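Putative protease (Parabacteroides distasonis ATCC 8503, PDB 3KD4) is of unknown function but is thought to be an exported protease. Local coordinates at residues P369-E374 against L422-V427; F417-L422 against I472-Q477. One frame throughout, in Å; residues are numbered along the deposited sequence. Where two conformers were deposited one is given.

Contact 1. Residues P369-E374 against L422-V427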
loop_
_atom_site.group_PDB
_atom_site.type_symbol
_atom_site.label_atom_id
_atom_site.label_comp_id
_atom_site.label_asym_id
_atom_site.label_seq_id
_atom_site.Cartn_x
_atom_site.Cartn_y
_atom_site.Cartn_z
ATOM N N PRO A 369 -9.326 -6.739 -16.101
ATOM C CA PRO A 369 -8.202 -6.079 -16.763
ATOM C C PRO A 369 -8.411 -4.600 -17.012
ATOM O O PRO A 369 -9.501 -4.180 -17.373
ATOM C CB PRO A 369 -8.102 -6.800 -18.113
ATOM C CG PRO A 369 -8.838 -8.071 -17.930
ATOM C CD PRO A 369 -9.880 -7.843 -16.905
ATOM N N ILE A 370 -7.361 -3.813 -16.838
ATOM C CA ILE A 370 -7.357 -2.442 -17.314
ATOM C C ILE A 370 -7.240 -2.535 -18.826
ATOM O O ILE A 370 -6.491 -3.380 -19.367
ATOM C CB ILE A 370 -6.172 -1.642 -16.754
ATOM C CG1 ILE A 370 -6.357 -1.415 -15.254
ATOM C CG2 ILE A 370 -5.988 -0.293 -17.484
ATOM C CD1 ILE A 370 -7.583 -0.554 -14.892
ATOM N N GLN A 371 -7.988 -1.684 -19.510
ATOM C CA GLN A 371 -8.030 -1.692 -20.966
ATOM C C GLN A 371 -7.409 -0.422 -21.448
ATOM O O GLN A 371 -7.896 0.640 -21.084
ATOM C CB GLN A 371 -9.466 -1.706 -21.455
ATOM C CG GLN A 371 -10.240 -2.951 -21.136
ATOM C CD GLN A 371 -9.845 -4.129 -21.984
ATOM O OE1 GLN A 371 -9.146 -4.004 -23.009
ATOM N NE2 GLN A 371 -10.299 -5.301 -21.570
ATOM N N ILE A 372 -6.350 -0.517 -22.260
ATOM C CA ILE A 372 -5.720 0.659 -22.864
ATOM C C ILE A 372 -5.795 0.592 -24.404
ATOM O O ILE A 372 -5.521 -0.432 -25.033
ATOM C CB ILE A 372 -4.278 0.860 -22.357
ATOM C CG1 ILE A 372 -4.333 1.329 -20.896
ATOM C CG2 ILE A 372 -3.533 1.934 -23.180
ATOM C CD1 ILE A 372 -3.188 0.956 -20.164
ATOM N N LYS A 373 -6.248 1.687 -24.994
ATOM C CA LYS A 373 -6.354 1.764 -26.449
ATOM C C LYS A 373 -5.931 3.152 -26.844
ATOM O O LYS A 373 -6.567 4.116 -26.455
ATOM C CB LYS A 373 -7.773 1.459 -26.910
ATOM C CG LYS A 373 -7.942 1.455 -28.436
ATOM C CD LYS A 373 -9.285 0.815 -28.813
ATOM C CE LYS A 373 -9.445 0.685 -30.329
ATOM N NZ LYS A 373 -10.085 -0.635 -30.675
ATOM N N GLU A 374 -4.811 3.247 -27.561
ATOM C CA GLU A 374 -4.281 4.524 -27.980
ATOM C C GLU A 374 -3.822 4.518 -29.428
ATOM O O GLU A 374 -3.610 3.460 -30.036
ATOM C CB GLU A 374 -3.130 4.926 -27.090
ATOM C CG GLU A 374 -3.545 5.144 -25.633
ATOM C CD GLU A 374 -2.548 5.998 -24.875
ATOM O OE1 GLU A 374 -1.711 6.696 -25.526
ATOM O OE2 GLU A 374 -2.594 5.970 -23.630
ATOM N N LEU A 422 -4.306 -6.994 -14.064
ATOM C CA LEU A 422 -4.357 -7.585 -15.395
ATOM C C LEU A 422 -4.473 -6.411 -16.367
ATOM O O LEU A 422 -4.900 -5.303 -15.977
ATOM C CB LEU A 422 -5.525 -8.531 -15.562
ATOM C CG LEU A 422 -5.561 -9.674 -14.549
ATOM C CD1 LEU A 422 -6.774 -10.583 -14.869
ATOM C CD2 LEU A 422 -4.272 -10.456 -14.543
ATOM N N ILE A 423 -4.087 -6.629 -17.626
ATOM C CA ILE A 423 -4.097 -5.534 -18.555
ATOM C C ILE A 423 -4.235 -6.045 -19.983
ATOM O O ILE A 423 -3.825 -7.195 -20.320
ATOM C CB ILE A 423 -2.805 -4.676 -18.398
ATOM C CG1 ILE A 423 -2.999 -3.294 -19.032
ATOM C CG2 ILE A 423 -1.579 -5.447 -18.975
ATOM C CD1 ILE A 423 -2.367 -2.153 -18.262
ATOM N N ARG A 424 -4.838 -5.183 -20.796
ATOM C CA ARG A 424 -4.933 -5.384 -22.231
ATOM C C ARG A 424 -4.687 -4.049 -22.890
ATOM O O ARG A 424 -5.402 -3.060 -22.603
ATOM C CB ARG A 424 -6.314 -5.880 -22.633
ATOM C CG ARG A 424 -6.773 -7.144 -21.948
ATOM C CD ARG A 424 -8.236 -7.446 -22.289
ATOM N NE ARG A 424 -8.442 -8.219 -23.514
ATOM C CZ ARG A 424 -8.598 -7.677 -24.710
ATOM N NH1 ARG A 424 -8.544 -6.362 -24.836
ATOM N NH2 ARG A 424 -8.806 -8.447 -25.774
ATOM N N GLU A 425 -3.685 -3.997 -23.768
ATOM C CA GLU A 425 -3.361 -2.741 -24.448
ATOM C C GLU A 425 -3.283 -2.908 -25.955
ATOM O O GLU A 425 -2.791 -3.922 -26.451
ATOM C CB GLU A 425 -2.043 -2.158 -23.952
ATOM C CG GLU A 425 -1.815 -2.295 -22.492
ATOM C CD GLU A 425 -0.691 -1.441 -21.971
ATOM O OE1 GLU A 425 -0.042 -0.700 -22.755
ATOM O OE2 GLU A 425 -0.464 -1.517 -20.741
ATOM N N GLU A 426 -3.773 -1.901 -26.668
ATOM C CA GLU A 426 -3.604 -1.824 -28.104
ATOM C C GLU A 426 -3.136 -0.432 -28.473
ATOM O O GLU A 426 -3.775 0.559 -28.086
ATOM C CB GLU A 426 -4.898 -2.132 -28.816
ATOM C CG GLU A 426 -4.798 -1.920 -30.314
ATOM C CD GLU A 426 -6.135 -2.063 -30.997
ATOM O OE1 GLU A 426 -7.052 -1.263 -30.685
ATOM O OE2 GLU A 426 -6.273 -2.987 -31.819
ATOM N N VAL A 427 -2.021 -0.353 -29.207
ATOM C CA VAL A 427 -1.508 0.928 -29.664
ATOM C C VAL A 427 -1.388 0.868 -31.190
ATOM O O VAL A 427 -0.718 -0.027 -31.726
ATOM C CB VAL A 427 -0.136 1.281 -29.039
ATOM C CG1 VAL A 427 0.316 2.694 -29.502
ATOM C CG2 VAL A 427 -0.212 1.198 -27.506
HETATM O O HOH W 1 -5.288 1.195 -31.035
#

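Contact 2. Residues F417-L422 against I472-Q477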
loop_
_atom_site.group_PDB
_atom_site.type_symbol
_atom_site.label_atom_id
_atom_site.label_comp_id
_atom_site.label_asym_id
_atom_site.label_seq_id
_atom_site.Cartn_x
_atom_site.Cartn_y
_atom_site.Cartn_z
ATOM N N PHE A 417 6.325 -12.867 -8.108
ATOM C CA PHE A 417 6.273 -11.690 -8.939
ATOM C C PHE A 417 4.812 -11.278 -9.107
ATOM O O PHE A 417 3.991 -12.115 -9.463
ATOM C CB PHE A 417 6.883 -12.064 -10.286
ATOM C CG PHE A 417 6.939 -10.948 -11.250
ATOM C CD1 PHE A 417 7.688 -9.832 -10.972
ATOM C CD2 PHE A 417 6.256 -11.009 -12.446
ATOM C CE1 PHE A 417 7.748 -8.777 -11.877
ATOM C CE2 PHE A 417 6.331 -9.941 -13.374
ATOM C CZ PHE A 417 7.066 -8.833 -13.063
ATOM N N GLU A 418 4.481 -10.021 -8.853
ATOM C CA GLU A 418 3.077 -9.565 -8.899
ATOM C C GLU A 418 2.908 -8.343 -9.739
ATOM O O GLU A 418 3.656 -7.386 -9.594
ATOM C CB GLU A 418 2.581 -9.249 -7.462
ATOM C CG GLU A 418 1.073 -8.967 -7.336
ATOM C CD GLU A 418 0.660 -8.777 -5.898
ATOM O OE1 GLU A 418 0.262 -9.772 -5.288
ATOM O OE2 GLU A 418 0.780 -7.656 -5.364
ATOM N N LEU A 419 1.899 -8.357 -10.605
ATOM C CA LEU A 419 1.577 -7.219 -11.444
ATOM C C LEU A 419 0.551 -6.332 -10.744
ATOM O O LEU A 419 -0.263 -6.828 -9.968
ATOM C CB LEU A 419 0.973 -7.707 -12.750
ATOM C CG LEU A 419 1.751 -8.737 -13.567
ATOM C CD1 LEU A 419 0.955 -8.973 -14.845
ATOM C CD2 LEU A 419 3.161 -8.227 -13.884
ATOM N N PRO A 420 0.559 -5.019 -11.031
ATOM C CA PRO A 420 -0.425 -4.134 -10.407
ATOM C C PRO A 420 -1.868 -4.504 -10.780
ATOM O O PRO A 420 -2.768 -4.365 -9.957
ATOM C CB PRO A 420 -0.062 -2.753 -10.970
ATOM C CG PRO A 420 1.286 -2.869 -11.521
ATOM C CD PRO A 420 1.506 -4.286 -11.891
ATOM N N SER A 421 -2.063 -5.010 -12.000
ATOM C CA SER A 421 -3.389 -5.417 -12.490
ATOM C C SER A 421 -3.231 -6.338 -13.677
ATOM O O SER A 421 -2.152 -6.434 -14.251
ATOM C CB SER A 421 -4.207 -4.211 -12.951
ATOM O OG SER A 421 -3.733 -3.692 -14.198
ATOM N N LEU A 422 -4.306 -6.994 -14.064
ATOM C CA LEU A 422 -4.357 -7.585 -15.395
ATOM C C LEU A 422 -4.473 -6.411 -16.367
ATOM O O LEU A 422 -4.900 -5.303 -15.977
ATOM C CB LEU A 422 -5.525 -8.531 -15.562
ATOM C CG LEU A 422 -5.561 -9.674 -14.549
ATOM C CD1 LEU A 422 -6.774 -10.583 -14.869
ATOM C CD2 LEU A 422 -4.272 -10.456 -14.543
ATOM N N ILE A 472 -0.743 -6.119 -26.234
ATOM C CA ILE A 472 -0.309 -6.984 -25.136
ATOM C C ILE A 472 -1.494 -7.341 -24.266
ATOM O O ILE A 472 -2.333 -6.485 -24.025
ATOM C CB ILE A 472 0.826 -6.363 -24.302
ATOM C CG1 ILE A 472 1.236 -7.320 -23.150
ATOM C CG2 ILE A 472 0.489 -4.916 -23.797
ATOM C CD1 ILE A 472 2.530 -6.922 -22.453
ATOM N N GLU A 473 -1.587 -8.601 -23.835
ATOM C CA GLU A 473 -2.532 -8.967 -22.795
ATOM C C GLU A 473 -1.789 -9.772 -21.747
ATOM O O GLU A 473 -0.969 -10.637 -22.085
ATOM C CB GLU A 473 -3.714 -9.755 -23.339
ATOM C CG GLU A 473 -3.313 -11.055 -23.992
ATOM C CD GLU A 473 -4.499 -11.850 -24.539
ATOM O OE1 GLU A 473 -5.438 -11.233 -25.112
ATOM O OE2 GLU A 473 -4.467 -13.097 -24.407
ATOM N N LEU A 474 -2.024 -9.437 -20.482
ATOM C CA LEU A 474 -1.489 -10.190 -19.394
ATOM C C LEU A 474 -2.691 -10.643 -18.559
ATOM O O LEU A 474 -3.493 -9.818 -18.090
ATOM C CB LEU A 474 -0.472 -9.357 -18.600
ATOM C CG LEU A 474 0.802 -8.887 -19.296
ATOM C CD1 LEU A 474 1.665 -8.012 -18.335
ATOM C CD2 LEU A 474 1.651 -10.055 -19.839
ATOM N N ASN A 475 -2.827 -11.961 -18.405
ATOM C CA ASN A 475 -4.045 -12.572 -17.858
ATOM C C ASN A 475 -3.893 -13.264 -16.503
ATOM O O ASN A 475 -4.778 -13.948 -16.076
ATOM C CB ASN A 475 -4.591 -13.576 -18.853
ATOM C CG ASN A 475 -4.828 -12.968 -20.224
ATOM O OD1 ASN A 475 -5.430 -11.889 -20.349
ATOM N ND2 ASN A 475 -4.364 -13.669 -21.277
ATOM N N LYS A 476 -2.770 -13.088 -15.838
ATOM C CA LYS A 476 -2.541 -13.651 -14.500
ATOM C C LYS A 476 -1.790 -12.562 -13.732
ATOM O O LYS A 476 -1.044 -11.800 -14.318
ATOM C CB LYS A 476 -1.726 -14.947 -14.617
ATOM C CG LYS A 476 -1.434 -15.670 -13.336
ATOM C CD LYS A 476 -0.807 -17.040 -13.645
ATOM C CE LYS A 476 -0.180 -17.759 -12.442
ATOM N NZ LYS A 476 -0.965 -17.647 -11.164
ATOM N N GLN A 477 -2.014 -12.482 -12.421
ATOM C CA GLN A 477 -1.438 -11.452 -11.577
ATOM C C GLN A 477 -0.166 -11.850 -10.837
ATOM O O GLN A 477 0.679 -11.007 -10.601
ATOM C CB GLN A 477 -2.440 -11.083 -10.496
ATOM C CG GLN A 477 -3.565 -10.278 -10.973
ATOM C CD GLN A 477 -4.630 -10.150 -9.944
ATOM O OE1 GLN A 477 -4.812 -9.061 -9.397
ATOM N NE2 GLN A 477 -5.349 -11.282 -9.644
#

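Contact 1. Residues P369-E374 against L422-V427
Ile-370 to Glu-374 and Ile-423 to Val-427 pair as parallel strands at one edge of a mixed five-stranded sheet. Strand 370-380 is one of its two outermost strands, and the two short axes run 3° apart. Ile-370, Ile-372 and Glu-374 interleave with Leu-422, Arg-424 and Glu-426 through five backbone hydrogen bonds. The Ile-372 N to Arg-424 O bond measures 2.7 Å. CA-H...O contacts lie between them, such as Glu-425 CA to Ile-372 O at 3.2 Å.

Polar side chains fill one face. The Gln-371 and Arg-424 side chains run alongside each other in the same direction. A bend at chi2 (-74°) brings Gln-371 CD to 3.7 Å from Arg-424 CD. In the conformer of Arg-424 given here, NH1 donates to a lone pair of Gln-371 OE1 in the amide plane, 3.0 Å away. The two flat groups are turned 43° against each other. Further along, Lys-373 NZ makes a salt bridge of 3.1 Å with Glu-426 OE1. Its hydrogen bond is weak.

The other face is mostly apolar here. Ile-372 CD1 meets Ile-423 CD1 at 3.7 Å. Ile-372 CD1 also lies 3.7 Å from Glu-425 OE2, a carboxylate oxygen that accepts a bond from Ile-401 N. Glu-374 on this face has a salt bridge to Arg-376.

Strand 465-474 pairs with the far side of 423-433. Helix 481-495 covers the face of Glu-425 and Val-427, where Trp-494 touches both.

Contact 2. Residues F417-L422 against I472-Q477
Leu-419 has CG anti to its carbonyl carbon (chi1 -54°), and chi2 of -177° extends CD1 to Leu-474 CD1, 3.7 Å away. The two leucine side chains cross at about a right angle. Leu-419 CD1 also lies 3.5 Å from Lys-476 O. On the backbone, Leu-419 N donates to Gln-477 O at 2.9 Å. Glu-418 CA adds a CA-H...O contact to Gln-477 O at 3.3 Å, so this oxygen is approached by two neighbouring residues.

Leu-422 closes the other end. Leu-422 CB rests 3.5 Å from Leu-474 O. Leu-422 CD2 lies against the backbone joining Asn-475 to Lys-476, 3.3 Å from Lys-476 N. Leu-422 CD2 also meets the aliphatic part of the next side chain, 3.6 Å from Gln-477 CG, and these side chains too cross at about a right angle.

Leu-490 of helix 481-495 also touches Leu-474. In this contact leucine methyls pack on another leucine, on Gln-477 CG and on the backbone of 474-477, with one backbone hydrogen bond tying the two loop segments together. It buries the carbonyl of Lys-476, for which the model offers no hydrogen-bond partner.

In the fold
Contacts 1 and 2 share Leu-422, and their centres lie 11 Å apart. Their segments alternate along the chain. Strand 423-433 sits between strands 370-380 and 465-474 in one sheet. Across the second junction, probable hydrogen bonds run from Glu-425 N to Ile-472 O (2.8 Å) and from Leu-474 N to Ile-423 O (2.9 Å). Contact 2 joins the loops leading into and out of this sheet. At the start of 417-422, strand 417-418 pairs with 478-479. There Glu-418 is hydrogen-bonded to Gln-478 through OE1 and salt-bridged to Arg-349 through OE2. Its side chain is about 4 Å from a bound glycerol, probably a crystallisation additive.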